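Local coordinates for protein amidohydrolase (Staphylococcus aureus, PDB 3NUR) that probably catalyses the metal-dependent hydrolysis of a carbon-nitrogen or related bond, as a TIM-barrel member of the amidohydrolase superfamily with a calcium ion bound in the crystal, at residues A[145-150]-A[179-184]; A[260-265]-A[304-309]; A[101-106]-A[164-169]. One frame throughout, in Å; residues are numbered along the deposited sequence.

Contact 1 (A[145-150]-A[179-184])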
ATOM      1  N   ARG A 145      -5.082  18.679   0.198  1.00 12.63           N
ATOM      2  CA  ARG A 145      -4.884  19.586  -0.948  1.00 12.65           C
ATOM      3  C   ARG A 145      -3.818  19.025  -1.904  1.00 16.36           C
ATOM      4  O   ARG A 145      -3.990  19.090  -3.125  1.00 16.03           O
ATOM      5  CB  ARG A 145      -4.479  21.002  -0.468  1.00 15.61           C
ATOM      6  CG  ARG A 145      -5.605  21.746   0.265  1.00 25.27           C
ATOM      7  CD  ARG A 145      -5.349  23.253   0.398  1.00 33.73           C
ATOM      8  NE  ARG A 145      -4.057  23.550   1.021  1.00 37.17           N
ATOM      9  CZ  ARG A 145      -3.860  23.678   2.331  1.00 50.18           C
ATOM     10  NH1 ARG A 145      -4.877  23.562   3.176  1.00 36.51           N
ATOM     11  NH2 ARG A 145      -2.646  23.921   2.806  1.00 35.61           N
ATOM     12  N   GLU A 146      -2.747  18.425  -1.359  1.00 13.26           N
ATOM     13  CA  GLU A 146      -1.708  17.793  -2.190  1.00 12.91           C
ATOM     14  C   GLU A 146      -2.254  16.550  -2.897  1.00 13.62           C
ATOM     15  O   GLU A 146      -1.867  16.264  -4.024  1.00 11.63           O
ATOM     16  CB  GLU A 146      -0.461  17.443  -1.363  1.00 13.83           C
ATOM     17  CG  GLU A 146       0.702  16.859  -2.168  1.00 17.62           C
ATOM     18  CD  GLU A 146       1.285  17.700  -3.298  1.00 19.91           C
ATOM     19  OE1 GLU A 146       0.847  18.861  -3.481  1.00 20.15           O
ATOM     20  OE2 GLU A 146       2.220  17.212  -3.972  1.00 18.03           O
ATOM     21  N   PHE A 147      -3.160  15.833  -2.239  1.00 10.76           N
ATOM     22  CA  PHE A 147      -3.828  14.661  -2.810  1.00 10.43           C
ATOM     23  C   PHE A 147      -4.615  15.092  -4.059  1.00 15.56           C
ATOM     24  O   PHE A 147      -4.488  14.472  -5.118  1.00 14.04           O
ATOM     25  CB  PHE A 147      -4.796  14.041  -1.773  1.00 11.06           C
ATOM     26  CG  PHE A 147      -5.171  12.580  -1.927  1.00 10.67           C
ATOM     27  CD1 PHE A 147      -4.855  11.876  -3.088  1.00 13.18           C
ATOM     28  CD2 PHE A 147      -5.824  11.903  -0.900  1.00 11.63           C
ATOM     29  CE1 PHE A 147      -5.204  10.520  -3.228  1.00 13.40           C
ATOM     30  CE2 PHE A 147      -6.158  10.550  -1.031  1.00 13.84           C
ATOM     31  CZ  PHE A 147      -5.854   9.864  -2.199  1.00 12.14           C
ATOM     32  N   GLU A 148      -5.424  16.154  -3.919  1.00 14.37           N
ATOM     33  CA  GLU A 148      -6.240  16.713  -4.998  1.00 14.78           C
ATOM     34  C   GLU A 148      -5.336  17.166  -6.145  1.00 16.24           C
ATOM     35  O   GLU A 148      -5.667  16.900  -7.310  1.00 15.09           O
ATOM     36  CB  GLU A 148      -7.118  17.875  -4.471  1.00 16.71           C
ATOM     37  CG  GLU A 148      -8.096  18.444  -5.502  1.00 31.41           C
ATOM     38  CD  GLU A 148      -7.584  19.553  -6.411  1.00 59.94           C
ATOM     39  OE1 GLU A 148      -6.783  20.396  -5.944  1.00 61.38           O
ATOM     40  OE2 GLU A 148      -8.004  19.588  -7.590  1.00 56.06           O
ATOM     41  N   ARG A 149      -4.194  17.828  -5.818  1.00 12.54           N
ATOM     42  CA  ARG A 149      -3.233  18.307  -6.821  1.00 12.37           C
ATOM     43  C   ARG A 149      -2.653  17.128  -7.605  1.00 16.16           C
ATOM     44  O   ARG A 149      -2.601  17.182  -8.824  1.00 14.25           O
ATOM     45  CB  ARG A 149      -2.110  19.138  -6.178  1.00 13.19           C
ATOM     46  CG  ARG A 149      -1.180  19.780  -7.194  1.00 15.10           C
ATOM     47  CD  ARG A 149      -0.060  20.541  -6.535  1.00 17.98           C
ATOM     48  NE  ARG A 149       1.015  19.673  -6.055  1.00 17.21           N
ATOM     49  CZ  ARG A 149       2.095  19.355  -6.758  1.00 25.93           C
ATOM     50  NH1 ARG A 149       3.039  18.602  -6.222  1.00 16.42           N
ATOM     51  NH2 ARG A 149       2.233  19.779  -8.010  1.00 19.99           N
ATOM     52  N   CYS A 150      -2.260  16.049  -6.906  1.00 12.50           N
ATOM     53  CA  CYS A 150      -1.704  14.857  -7.540  1.00 11.02           C
ATOM     54  C   CYS A 150      -2.678  14.237  -8.517  1.00 12.35           C
ATOM     55  O   CYS A 150      -2.287  13.874  -9.622  1.00 12.39           O
ATOM     56  CB  CYS A 150      -1.268  13.849  -6.481  1.00 10.69           C
ATOM     57  SG  CYS A 150       0.261  14.305  -5.633  1.00 14.23           S
ATOM     58  N   PHE A 179      -9.423  10.652   3.879  1.00 10.14           N
ATOM     59  CA  PHE A 179     -10.321   9.603   3.384  1.00 10.45           C
ATOM     60  C   PHE A 179     -11.469  10.199   2.580  1.00 13.32           C
ATOM     61  O   PHE A 179     -11.831   9.636   1.557  1.00 11.68           O
ATOM     62  CB  PHE A 179     -10.812   8.712   4.539  1.00 11.24           C
ATOM     63  CG  PHE A 179      -9.627   8.133   5.282  1.00 11.18           C
ATOM     64  CD1 PHE A 179      -8.938   7.028   4.776  1.00 12.99           C
ATOM     65  CD2 PHE A 179      -9.159   8.726   6.447  1.00 12.00           C
ATOM     66  CE1 PHE A 179      -7.808   6.525   5.434  1.00 12.72           C
ATOM     67  CE2 PHE A 179      -8.026   8.225   7.101  1.00 14.52           C
ATOM     68  CZ  PHE A 179      -7.350   7.142   6.585  1.00 12.71           C
ATOM     69  N   LYS A 180     -12.033  11.338   3.047  1.00 11.41           N
ATOM     70  CA  LYS A 180     -13.101  12.064   2.361  1.00 12.01           C
ATOM     71  C   LYS A 180     -12.599  12.480   0.974  1.00 15.03           C
ATOM     72  O   LYS A 180     -13.314  12.313  -0.006  1.00 14.04           O
ATOM     73  CB  LYS A 180     -13.481  13.314   3.172  1.00 14.22           C
ATOM     74  CG  LYS A 180     -14.668  14.087   2.600  1.00 24.13           C
ATOM     75  CD  LYS A 180     -15.043  15.235   3.538  1.00 28.85           C
ATOM     76  CE  LYS A 180     -16.442  15.724   3.292  1.00 45.73           C
ATOM     77  NZ  LYS A 180     -16.873  16.681   4.346  1.00 60.40           N
ATOM     78  N   THR A 181     -11.352  12.966   0.900  1.00 13.44           N
ATOM     79  CA  THR A 181     -10.721  13.414  -0.340  1.00 12.36           C
ATOM     80  C   THR A 181     -10.558  12.258  -1.317  1.00 14.52           C
ATOM     81  O   THR A 181     -10.950  12.385  -2.473  1.00 13.17           O
ATOM     82  CB  THR A 181      -9.442  14.200  -0.035  1.00 16.55           C
ATOM     83  OG1 THR A 181      -9.802  15.333   0.756  1.00 17.06           O
ATOM     84  CG2 THR A 181      -8.744  14.672  -1.279  1.00 17.42           C
ATOM     85  N   ALA A 182     -10.027  11.110  -0.837  1.00 11.30           N
ATOM     86  CA  ALA A 182      -9.875   9.912  -1.660  1.00 11.05           C
ATOM     87  C   ALA A 182     -11.228   9.467  -2.249  1.00 13.34           C
ATOM     88  O   ALA A 182     -11.292   9.209  -3.449  1.00 12.47           O
ATOM     89  CB  ALA A 182      -9.253   8.781  -0.844  1.00 11.11           C
ATOM     90  N   GLU A 183     -12.309   9.441  -1.444  1.00 11.52           N
ATOM     91  CA  GLU A 183     -13.615   9.031  -1.979  1.00 10.91           C
ATOM     92  C   GLU A 183     -14.113  10.017  -3.053  1.00 15.76           C
ATOM     93  O   GLU A 183     -14.541   9.592  -4.129  1.00 14.25           O
ATOM     94  CB  GLU A 183     -14.651   8.858  -0.866  1.00 12.26           C
ATOM     95  CG  GLU A 183     -15.872   8.083  -1.354  1.00 14.85           C
ATOM     96  CD  GLU A 183     -17.167   8.240  -0.583  1.00 28.15           C
ATOM     97  OE1 GLU A 183     -17.418   9.337  -0.036  1.00 21.19           O
ATOM     98  OE2 GLU A 183     -17.949   7.263  -0.551  1.00 16.95           O
ATOM     99  N   ASN A 184     -13.990  11.330  -2.771  1.00 14.73           N
ATOM    100  CA  ASN A 184     -14.376  12.413  -3.686  1.00 15.08           C
ATOM    101  C   ASN A 184     -13.633  12.298  -5.015  1.00 18.99           C
ATOM    102  O   ASN A 184     -14.241  12.499  -6.065  1.00 19.63           O
ATOM    103  CB  ASN A 184     -14.107  13.778  -3.053  1.00 16.34           C
ATOM    104  CG  ASN A 184     -15.198  14.269  -2.119  1.00 45.17           C
ATOM    105  OD1 ASN A 184     -16.275  13.669  -1.988  1.00 38.50           O
ATOM    106  ND2 ASN A 184     -14.950  15.393  -1.448  1.00 37.37           N
TER
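Phe147 spans the gap to Thr181 and Ala182, and what it meets there is apolar. Its CG stands anti to the backbone N (chi1 -157°), which swings the ring across toward 179-184. There CE2 comes within 3.6 Å of Ala182 CB, with CZ only slightly farther from the same methyl. Nearer the root of the side chain, Thr181 CG2 lies 4.0 Å from Phe147 CB, and both methyls meet the ring obliquely. On the inner side, Ile189 of strand 189-192 packs against Phe147 and Ala182 alike.

The hydrogen bonds here run within a helix or to other parts of the chain. Thr181 turns its methyl to Phe147 while OG1 is hydrogen-bonded to the carbonyl O of Ile177. Behind the contact, Arg149 holds Glu146 side-on: NE donates to OE1 of Glu146 at 2.7 Å and NH1 to OE2, a salt bridge between residues three apart on the same helix. Arg149 also pairs with Asp116 of helix 104-124.

The backbones keep their distance: the axes of the two segments approach to 9.8 Å, at an angle of 19°. Two nearly parallel helices, packed side by side over a strand, are what the outer helical layer of a TIM barrel looks like.

Contact 2 (A[260-265]-A[304-309])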
ATOM      1  N   PHE A 260      -6.300 -14.051   8.175  1.00  8.79           N
ATOM      2  CA  PHE A 260      -6.184 -15.204   9.070  1.00  8.39           C
ATOM      3  C   PHE A 260      -7.336 -15.231  10.104  1.00 12.02           C
ATOM      4  O   PHE A 260      -7.741 -16.309  10.561  1.00  9.91           O
ATOM      5  CB  PHE A 260      -4.808 -15.184   9.780  1.00 10.31           C
ATOM      6  CG  PHE A 260      -4.552 -16.351  10.717  1.00 13.34           C
ATOM      7  CD1 PHE A 260      -4.029 -17.546  10.239  1.00 17.84           C
ATOM      8  CD2 PHE A 260      -4.784 -16.232  12.084  1.00 16.70           C
ATOM      9  CE1 PHE A 260      -3.786 -18.624  11.113  1.00 18.03           C
ATOM     10  CE2 PHE A 260      -4.553 -17.313  12.951  1.00 19.42           C
ATOM     11  CZ  PHE A 260      -4.041 -18.490  12.459  1.00 17.09           C
ATOM     12  N   PHE A 261      -7.867 -14.048  10.457  1.00 10.19           N
ATOM     13  CA  PHE A 261      -8.866 -13.931  11.523  1.00  8.44           C
ATOM     14  C   PHE A 261     -10.228 -13.351  11.140  1.00 12.96           C
ATOM     15  O   PHE A 261     -10.961 -12.943  12.041  1.00 13.01           O
ATOM     16  CB  PHE A 261      -8.228 -13.088  12.655  1.00  9.48           C
ATOM     17  CG  PHE A 261      -8.065 -13.808  13.970  1.00 10.32           C
ATOM     18  CD1 PHE A 261      -7.505 -15.084  14.022  1.00 13.72           C
ATOM     19  CD2 PHE A 261      -8.408 -13.188  15.168  1.00 13.01           C
ATOM     20  CE1 PHE A 261      -7.342 -15.745  15.246  1.00 15.25           C
ATOM     21  CE2 PHE A 261      -8.201 -13.832  16.390  1.00 15.73           C
ATOM     22  CZ  PHE A 261      -7.694 -15.116  16.418  1.00 13.81           C
ATOM     23  N   LEU A 262     -10.593 -13.289   9.847  1.00  8.62           N
ATOM     24  CA  LEU A 262     -11.896 -12.697   9.487  1.00 10.30           C
ATOM     25  C   LEU A 262     -13.106 -13.321  10.186  1.00 13.52           C
ATOM     26  O   LEU A 262     -13.961 -12.580  10.707  1.00 12.84           O
ATOM     27  CB  LEU A 262     -12.115 -12.630   7.976  1.00 11.29           C
ATOM     28  CG  LEU A 262     -11.250 -11.627   7.202  1.00 15.63           C
ATOM     29  CD1 LEU A 262     -11.547 -11.716   5.727  1.00 15.68           C
ATOM     30  CD2 LEU A 262     -11.478 -10.195   7.675  1.00 15.97           C
ATOM     31  N   GLU A 263     -13.198 -14.673  10.172  1.00 10.98           N
ATOM     32  CA  GLU A 263     -14.324 -15.369  10.811  1.00 10.86           C
ATOM     33  C   GLU A 263     -14.348 -15.096  12.297  1.00 12.74           C
ATOM     34  O   GLU A 263     -15.418 -14.838  12.851  1.00 13.31           O
ATOM     35  CB  GLU A 263     -14.280 -16.888  10.574  1.00 12.70           C
ATOM     36  CG  GLU A 263     -14.428 -17.325   9.121  1.00 18.73           C
ATOM     37  CD  GLU A 263     -13.133 -17.462   8.342  1.00 31.28           C
ATOM     38  OE1 GLU A 263     -12.109 -16.860   8.746  1.00 16.59           O
ATOM     39  OE2 GLU A 263     -13.143 -18.187   7.320  1.00 20.55           O
ATOM     40  N   ARG A 264     -13.170 -15.094  12.942  1.00 10.26           N
ATOM     41  CA  ARG A 264     -13.070 -14.845  14.380  1.00 11.19           C
ATOM     42  C   ARG A 264     -13.466 -13.413  14.763  1.00 13.26           C
ATOM     43  O   ARG A 264     -14.114 -13.215  15.784  1.00 12.95           O
ATOM     44  CB  ARG A 264     -11.672 -15.204  14.901  1.00 11.99           C
ATOM     45  CG  ARG A 264     -11.450 -14.826  16.370  1.00 13.36           C
ATOM     46  CD  ARG A 264     -12.266 -15.630  17.361  1.00 13.58           C
ATOM     47  NE  ARG A 264     -11.630 -15.536  18.674  1.00 11.07           N
ATOM     48  CZ  ARG A 264     -11.588 -16.524  19.552  1.00 16.89           C
ATOM     49  NH1 ARG A 264     -12.218 -17.664  19.308  1.00 12.62           N
ATOM     50  NH2 ARG A 264     -10.913 -16.383  20.680  1.00 10.21           N
HETATM   51  N   MSE A 265     -13.125 -12.430  13.922  1.00 11.33           N
HETATM   52  CA  MSE A 265     -13.508 -11.041  14.194  1.00 10.65           C
HETATM   53  C   MSE A 265     -15.027 -10.881  14.141  1.00 13.11           C
HETATM   54  O   MSE A 265     -15.595 -10.270  15.036  1.00 13.11           O
HETATM   55  CB  MSE A 265     -12.783 -10.098  13.228  1.00 12.83           C
HETATM   56  CG  MSE A 265     -11.255 -10.271  13.316  1.00 20.60           C
HETATM   57 SE   MSE A 265     -10.301  -9.368  11.864  0.60 30.80          SE
HETATM   58  CE  MSE A 265     -10.559  -7.806  12.667  1.00 20.72           C
ATOM     59  N   LYS A 304      -9.958 -17.632  -0.511  1.00 10.48           N
ATOM     60  CA  LYS A 304     -11.160 -18.138   0.174  1.00 11.53           C
ATOM     61  C   LYS A 304     -11.851 -17.062   1.016  1.00 17.62           C
ATOM     62  O   LYS A 304     -13.070 -17.074   1.145  1.00 17.47           O
ATOM     63  CB  LYS A 304     -10.794 -19.325   1.103  1.00 12.79           C
ATOM     64  CG  LYS A 304     -10.332 -20.574   0.383  1.00 21.72           C
ATOM     65  CD  LYS A 304      -9.452 -21.440   1.303  1.00 28.80           C
ATOM     66  CE  LYS A 304      -8.826 -22.591   0.551  1.00 33.68           C
ATOM     67  NZ  LYS A 304      -7.693 -23.195   1.300  1.00 33.09           N
ATOM     68  N   GLU A 305     -11.064 -16.144   1.600  1.00 13.79           N
ATOM     69  CA  GLU A 305     -11.554 -15.098   2.500  1.00 12.91           C
ATOM     70  C   GLU A 305     -12.154 -13.884   1.810  1.00 17.40           C
ATOM     71  O   GLU A 305     -13.242 -13.458   2.199  1.00 16.13           O
ATOM     72  CB  GLU A 305     -10.445 -14.650   3.474  1.00 13.84           C
ATOM     73  CG  GLU A 305     -10.056 -15.709   4.494  1.00 14.47           C
ATOM     74  CD  GLU A 305     -11.175 -16.190   5.397  1.00 21.81           C
ATOM     75  OE1 GLU A 305     -12.128 -15.414   5.644  1.00 18.05           O
ATOM     76  OE2 GLU A 305     -11.095 -17.349   5.862  1.00 14.80           O
ATOM     77  N   VAL A 306     -11.448 -13.312   0.815  1.00 12.92           N
ATOM     78  CA  VAL A 306     -11.928 -12.107   0.115  1.00 12.57           C
ATOM     79  C   VAL A 306     -12.365 -12.348  -1.320  1.00 16.05           C
ATOM     80  O   VAL A 306     -13.066 -11.513  -1.889  1.00 16.57           O
ATOM     81  CB  VAL A 306     -10.967 -10.885   0.225  1.00 16.44           C
ATOM     82  CG1 VAL A 306     -10.726 -10.503   1.680  1.00 16.66           C
ATOM     83  CG2 VAL A 306      -9.647 -11.125  -0.505  1.00 16.40           C
ATOM     84  N   GLY A 307     -11.872 -13.420  -1.925  1.00 12.75           N
ATOM     85  CA  GLY A 307     -12.217 -13.737  -3.303  1.00 11.88           C
ATOM     86  C   GLY A 307     -11.263 -13.143  -4.313  1.00 13.77           C
ATOM     87  O   GLY A 307     -10.528 -12.188  -4.020  1.00 10.82           O
ATOM     88  N   ILE A 308     -11.283 -13.721  -5.515  1.00 13.14           N
ATOM     89  CA  ILE A 308     -10.419 -13.320  -6.620  1.00 14.20           C
ATOM     90  C   ILE A 308     -10.574 -11.861  -7.055  1.00 12.99           C
ATOM     91  O   ILE A 308      -9.590 -11.268  -7.463  1.00 10.40           O
ATOM     92  CB  ILE A 308     -10.594 -14.302  -7.821  1.00 19.52           C
ATOM     93  CG1 ILE A 308      -9.350 -14.349  -8.689  1.00 22.05           C
ATOM     94  CG2 ILE A 308     -11.863 -14.041  -8.636  1.00 23.36           C
ATOM     95  CD1 ILE A 308      -8.342 -15.436  -8.140  1.00 37.32           C
ATOM     96  N   ASP A 309     -11.791 -11.287  -6.948  1.00 10.55           N
ATOM     97  CA  ASP A 309     -12.045  -9.921  -7.410  1.00 10.83           C
ATOM     98  C   ASP A 309     -11.309  -8.865  -6.591  1.00 12.17           C
ATOM     99  O   ASP A 309     -11.274  -7.707  -6.997  1.00 11.41           O
ATOM    100  CB  ASP A 309     -13.559  -9.620  -7.390  1.00 13.47           C
ATOM    101  CG  ASP A 309     -14.388 -10.390  -8.410  1.00 26.95           C
ATOM    102  OD1 ASP A 309     -13.951 -10.491  -9.577  1.00 25.91           O
ATOM    103  OD2 ASP A 309     -15.516 -10.804  -8.063  1.00 37.57           O
TER
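Glu305 reaches from the C-terminal part of helix 296-306 to the start of helix 262-268, and its side chain runs along Leu262 and ends against Glu263. CB sits 3.9 Å from Leu262 CD1, an apolar touch at the root of the chain. From there CG leaves beside the backbone N (chi1 -68°), and a second bend at chi2 (-59°) carries the carboxylate toward the first turn of the other helix. OE1 comes to rest against leucine, 3.6 Å from Leu262 CB and about as far from its CD1. Leu262 CD1 also comes within 4.3 Å of Val306 CG1, and Leu262 packs on Ser279 and Phe282 of helix 278-284.

Both segments belong to the peripheral helical layer of the TIM barrel, and strand 286-288 lies between them in sequence. Helix 262-268 starts here, with Phe261 at its N-cap position; on the other side Gly307, with positive phi, is the first residue to leave helical backbone angles.

At the tip, OE2 of Glu305 lies 2.6 Å from OE2 of Glu263, with the two carboxylate planes turned 73° against each other. With two oxygens this close, one of the acids probably holds a proton, which would relieve the repulsion of two like charges. Glu263 gets there by a bend of its own at chi2, which folds its carboxylate back toward Glu305. Its OE1 stands 3.1 Å from OE2 of Glu305. Both glutamates also touch a neighbouring molecule in the crystal.

Contact 3 (A[101-106]-A[164-169])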
ATOM      1  N   ASN A 101       6.751  11.008   6.662  1.00 14.67           N
ATOM      2  CA  ASN A 101       6.951  10.849   8.110  1.00 15.99           C
ATOM      3  C   ASN A 101       7.494  12.114   8.805  1.00 18.90           C
ATOM      4  O   ASN A 101       7.569  12.152  10.029  1.00 18.60           O
ATOM      5  CB  ASN A 101       7.778   9.596   8.423  1.00 22.89           C
ATOM      6  CG  ASN A 101       6.978   8.335   8.225  1.00 55.13           C
ATOM      7  OD1 ASN A 101       6.087   8.012   9.019  1.00 51.56           O
ATOM      8  ND2 ASN A 101       7.165   7.677   7.083  1.00 48.29           N
ATOM      9  N   LEU A 102       7.843  13.153   8.022  1.00 14.01           N
ATOM     10  CA  LEU A 102       8.324  14.434   8.547  1.00 13.00           C
ATOM     11  C   LEU A 102       7.139  15.295   9.007  1.00 15.71           C
ATOM     12  O   LEU A 102       5.991  14.925   8.802  1.00 14.51           O
ATOM     13  CB  LEU A 102       9.117  15.182   7.465  1.00 13.76           C
ATOM     14  CG  LEU A 102      10.421  14.530   6.997  1.00 20.33           C
ATOM     15  CD1 LEU A 102      11.026  15.331   5.898  1.00 21.20           C
ATOM     16  CD2 LEU A 102      11.410  14.346   8.144  1.00 23.76           C
ATOM     17  N   VAL A 103       7.416  16.466   9.606  1.00 14.06           N
ATOM     18  CA  VAL A 103       6.352  17.340  10.076  1.00 14.22           C
ATOM     19  C   VAL A 103       6.409  18.704   9.400  1.00 17.50           C
ATOM     20  O   VAL A 103       7.456  19.118   8.881  1.00 17.79           O
ATOM     21  CB  VAL A 103       6.318  17.470  11.642  1.00 20.01           C
ATOM     22  CG1 VAL A 103       6.174  16.105  12.328  1.00 19.51           C
ATOM     23  CG2 VAL A 103       7.533  18.228  12.174  1.00 20.19           C
ATOM     24  N   GLY A 104       5.287  19.399   9.474  1.00 13.61           N
ATOM     25  CA  GLY A 104       5.102  20.773   9.032  1.00 13.59           C
ATOM     26  C   GLY A 104       5.446  21.107   7.603  1.00 18.17           C
ATOM     27  O   GLY A 104       5.305  20.274   6.704  1.00 15.33           O
ATOM     28  N   GLN A 105       5.909  22.355   7.400  1.00 16.12           N
ATOM     29  CA  GLN A 105       6.269  22.882   6.088  1.00 15.76           C
ATOM     30  C   GLN A 105       7.312  22.022   5.354  1.00 17.38           C
ATOM     31  O   GLN A 105       7.186  21.843   4.131  1.00 16.37           O
ATOM     32  CB  GLN A 105       6.729  24.356   6.217  1.00 17.16           C
ATOM     33  CG  GLN A 105       6.761  25.130   4.880  1.00 34.22           C
ATOM     34  CD  GLN A 105       5.448  25.144   4.108  1.00 56.16           C
ATOM     35  OE1 GLN A 105       4.344  25.238   4.665  1.00 52.12           O
ATOM     36  NE2 GLN A 105       5.544  25.078   2.792  1.00 48.44           N
ATOM     37  N   LYS A 106       8.333  21.508   6.081  1.00 13.62           N
ATOM     38  CA  LYS A 106       9.352  20.651   5.463  1.00 14.09           C
ATOM     39  C   LYS A 106       8.699  19.399   4.837  1.00 17.77           C
ATOM     40  O   LYS A 106       9.038  19.049   3.701  1.00 17.29           O
ATOM     41  CB  LYS A 106      10.429  20.237   6.471  1.00 17.50           C
ATOM     42  CG  LYS A 106      11.371  19.169   5.918  1.00 38.85           C
ATOM     43  CD  LYS A 106      12.768  19.683   5.645  1.00 48.63           C
ATOM     44  CE  LYS A 106      13.711  19.251   6.736  1.00 59.88           C
ATOM     45  NZ  LYS A 106      13.912  17.773   6.763  1.00 65.46           N
ATOM     46  N   ARG A 164       2.167   5.535  10.186  1.00 13.47           N
ATOM     47  CA  ARG A 164       1.118   6.284  10.843  1.00 12.67           C
ATOM     48  C   ARG A 164       1.563   7.716  11.143  1.00 15.52           C
ATOM     49  O   ARG A 164       2.712   8.097  10.883  1.00 15.13           O
ATOM     50  CB  ARG A 164       0.647   5.523  12.116  1.00 15.22           C
ATOM     51  CG  ARG A 164       1.637   5.521  13.266  1.00 17.83           C
ATOM     52  CD  ARG A 164       1.843   4.152  13.915  1.00 27.99           C
ATOM     53  NE  ARG A 164       2.479   3.155  13.044  1.00 26.82           N
ATOM     54  CZ  ARG A 164       3.795   2.982  12.898  1.00 32.15           C
ATOM     55  NH1 ARG A 164       4.260   2.019  12.119  1.00 16.59           N
ATOM     56  NH2 ARG A 164       4.652   3.788  13.512  1.00 18.77           N
ATOM     57  N   ALA A 165       0.658   8.499  11.709  1.00 12.72           N
ATOM     58  CA  ALA A 165       0.970   9.868  12.071  1.00 12.29           C
ATOM     59  C   ALA A 165       1.820   9.910  13.361  1.00 15.69           C
ATOM     60  O   ALA A 165       1.883   8.926  14.106  1.00 14.49           O
ATOM     61  CB  ALA A 165      -0.330  10.638  12.266  1.00 13.34           C
ATOM     62  N   GLN A 166       2.456  11.057  13.640  1.00 12.44           N
ATOM     63  CA  GLN A 166       3.274  11.246  14.847  1.00 13.25           C
ATOM     64  C   GLN A 166       2.444  11.040  16.121  1.00 17.54           C
ATOM     65  O   GLN A 166       2.991  10.648  17.151  1.00 19.63           O
ATOM     66  CB  GLN A 166       3.911  12.659  14.826  1.00 15.45           C
ATOM     67  CG  GLN A 166       5.031  12.889  15.831  1.00 40.19           C
ATOM     68  CD  GLN A 166       5.635  14.277  15.743  1.00 68.53           C
ATOM     69  OE1 GLN A 166       6.860  14.439  15.696  1.00 69.29           O
ATOM     70  NE2 GLN A 166       4.798  15.314  15.746  1.00 55.29           N
ATOM     71  N   ASP A 167       1.122  11.273  16.046  1.00 13.07           N
ATOM     72  CA  ASP A 167       0.253  11.126  17.215  1.00 13.95           C
ATOM     73  C   ASP A 167      -0.635   9.870  17.208  1.00 17.11           C
ATOM     74  O   ASP A 167      -1.559   9.757  18.013  1.00 17.53           O
ATOM     75  CB  ASP A 167      -0.553  12.415  17.447  1.00 15.83           C
ATOM     76  CG  ASP A 167      -1.414  12.843  16.267  1.00 20.05           C
ATOM     77  OD1 ASP A 167      -1.608  12.026  15.336  1.00 17.21           O
ATOM     78  OD2 ASP A 167      -1.864  14.000  16.255  1.00 20.96           O
ATOM     79  N   GLY A 168      -0.347   8.936  16.310  1.00 12.51           N
ATOM     80  CA  GLY A 168      -1.099   7.689  16.259  1.00 11.05           C
ATOM     81  C   GLY A 168      -1.706   7.321  14.927  1.00 13.58           C
ATOM     82  O   GLY A 168      -1.284   7.800  13.869  1.00 12.89           O
ATOM     83  N   PHE A 169      -2.701   6.428  14.983  1.00 10.97           N
ATOM     84  CA  PHE A 169      -3.368   5.909  13.794  1.00  8.67           C
ATOM     85  C   PHE A 169      -4.264   6.941  13.137  1.00 12.74           C
ATOM     86  O   PHE A 169      -4.693   7.910  13.775  1.00 12.28           O
ATOM     87  CB  PHE A 169      -4.143   4.625  14.138  1.00  9.49           C
ATOM     88  CG  PHE A 169      -3.271   3.454  14.548  1.00 10.51           C
ATOM     89  CD1 PHE A 169      -2.229   3.020  13.732  1.00 12.53           C
ATOM     90  CD2 PHE A 169      -3.544   2.738  15.705  1.00 13.28           C
ATOM     91  CE1 PHE A 169      -1.449   1.903  14.086  1.00 13.49           C
ATOM     92  CE2 PHE A 169      -2.775   1.615  16.054  1.00 15.46           C
ATOM     93  CZ  PHE A 169      -1.739   1.202  15.234  1.00 13.92           C
TER
HETATM   94  O   HOH W   1       5.052   6.199  10.660  1.00 25.71           O
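Gln166 and Val103 meet because the glutamine is stretched out: CG is anti to the backbone N (chi1 -166°) and the chain runs on extended through chi2, which carries its amide over to Val103. Asn101 instead sets CG beside its backbone N (chi1 -73°), and this brings its carboxamide toward Arg164. In the TIM barrel, 164-169 is a loop after strand 159-162, while the segment 101-106 leads into helix 104-124.

The direct touch is modest. Val103 CG1 faces the end of the glutamine, 3.8 Å from NE2 of Gln166 and equally far from OE1, with the two side chains crossing at about a right angle. The valine methyl thus packs against the amide group as a whole. Gln166 is carried on a type I beta turn from Ala165 to Gly168, closed by Gly168 N donating to Ala165 O at 3.1 Å, and its side chain also rests on Asn138.

Arg164 points its guanidinium elsewhere, to the carbonyl of Pro195 and to Asp227 in a salt bridge; its backbone is what serves this contact. The side chain of Asn101 lies about 12 Å from the calcium ion, which is bound by Glu28, His30, His192 and Asp316. One water joins the two segments: it donates to Asn101 OD1 at 2.7 Å and accepts from Arg164 N at 3.0 Å.

From the N terminus, the chain reaches 101-106 first, at the entry to helix 104-124, and then 145-150 on helix 140-152. Passing through strand 159-162, it comes to 164-169, where contact 3 closes; helix 176-185 then brings 179-184 back to 145-150 and closes contact 1. The segments alternate, so these two contacts cross, and their nearest atoms are about 7 Å apart. Contact 3 joins the approach to helix 104-124 to the loop after strand 159-162, whereas contact 1 joins outer helices. Contact 2 follows in series: 260-265 opens it after strand 249-251, and it closes at 304-309, beyond strand 286-288. It ties together a separate part of the helical layer, its centre 29 Å from that of contact 1.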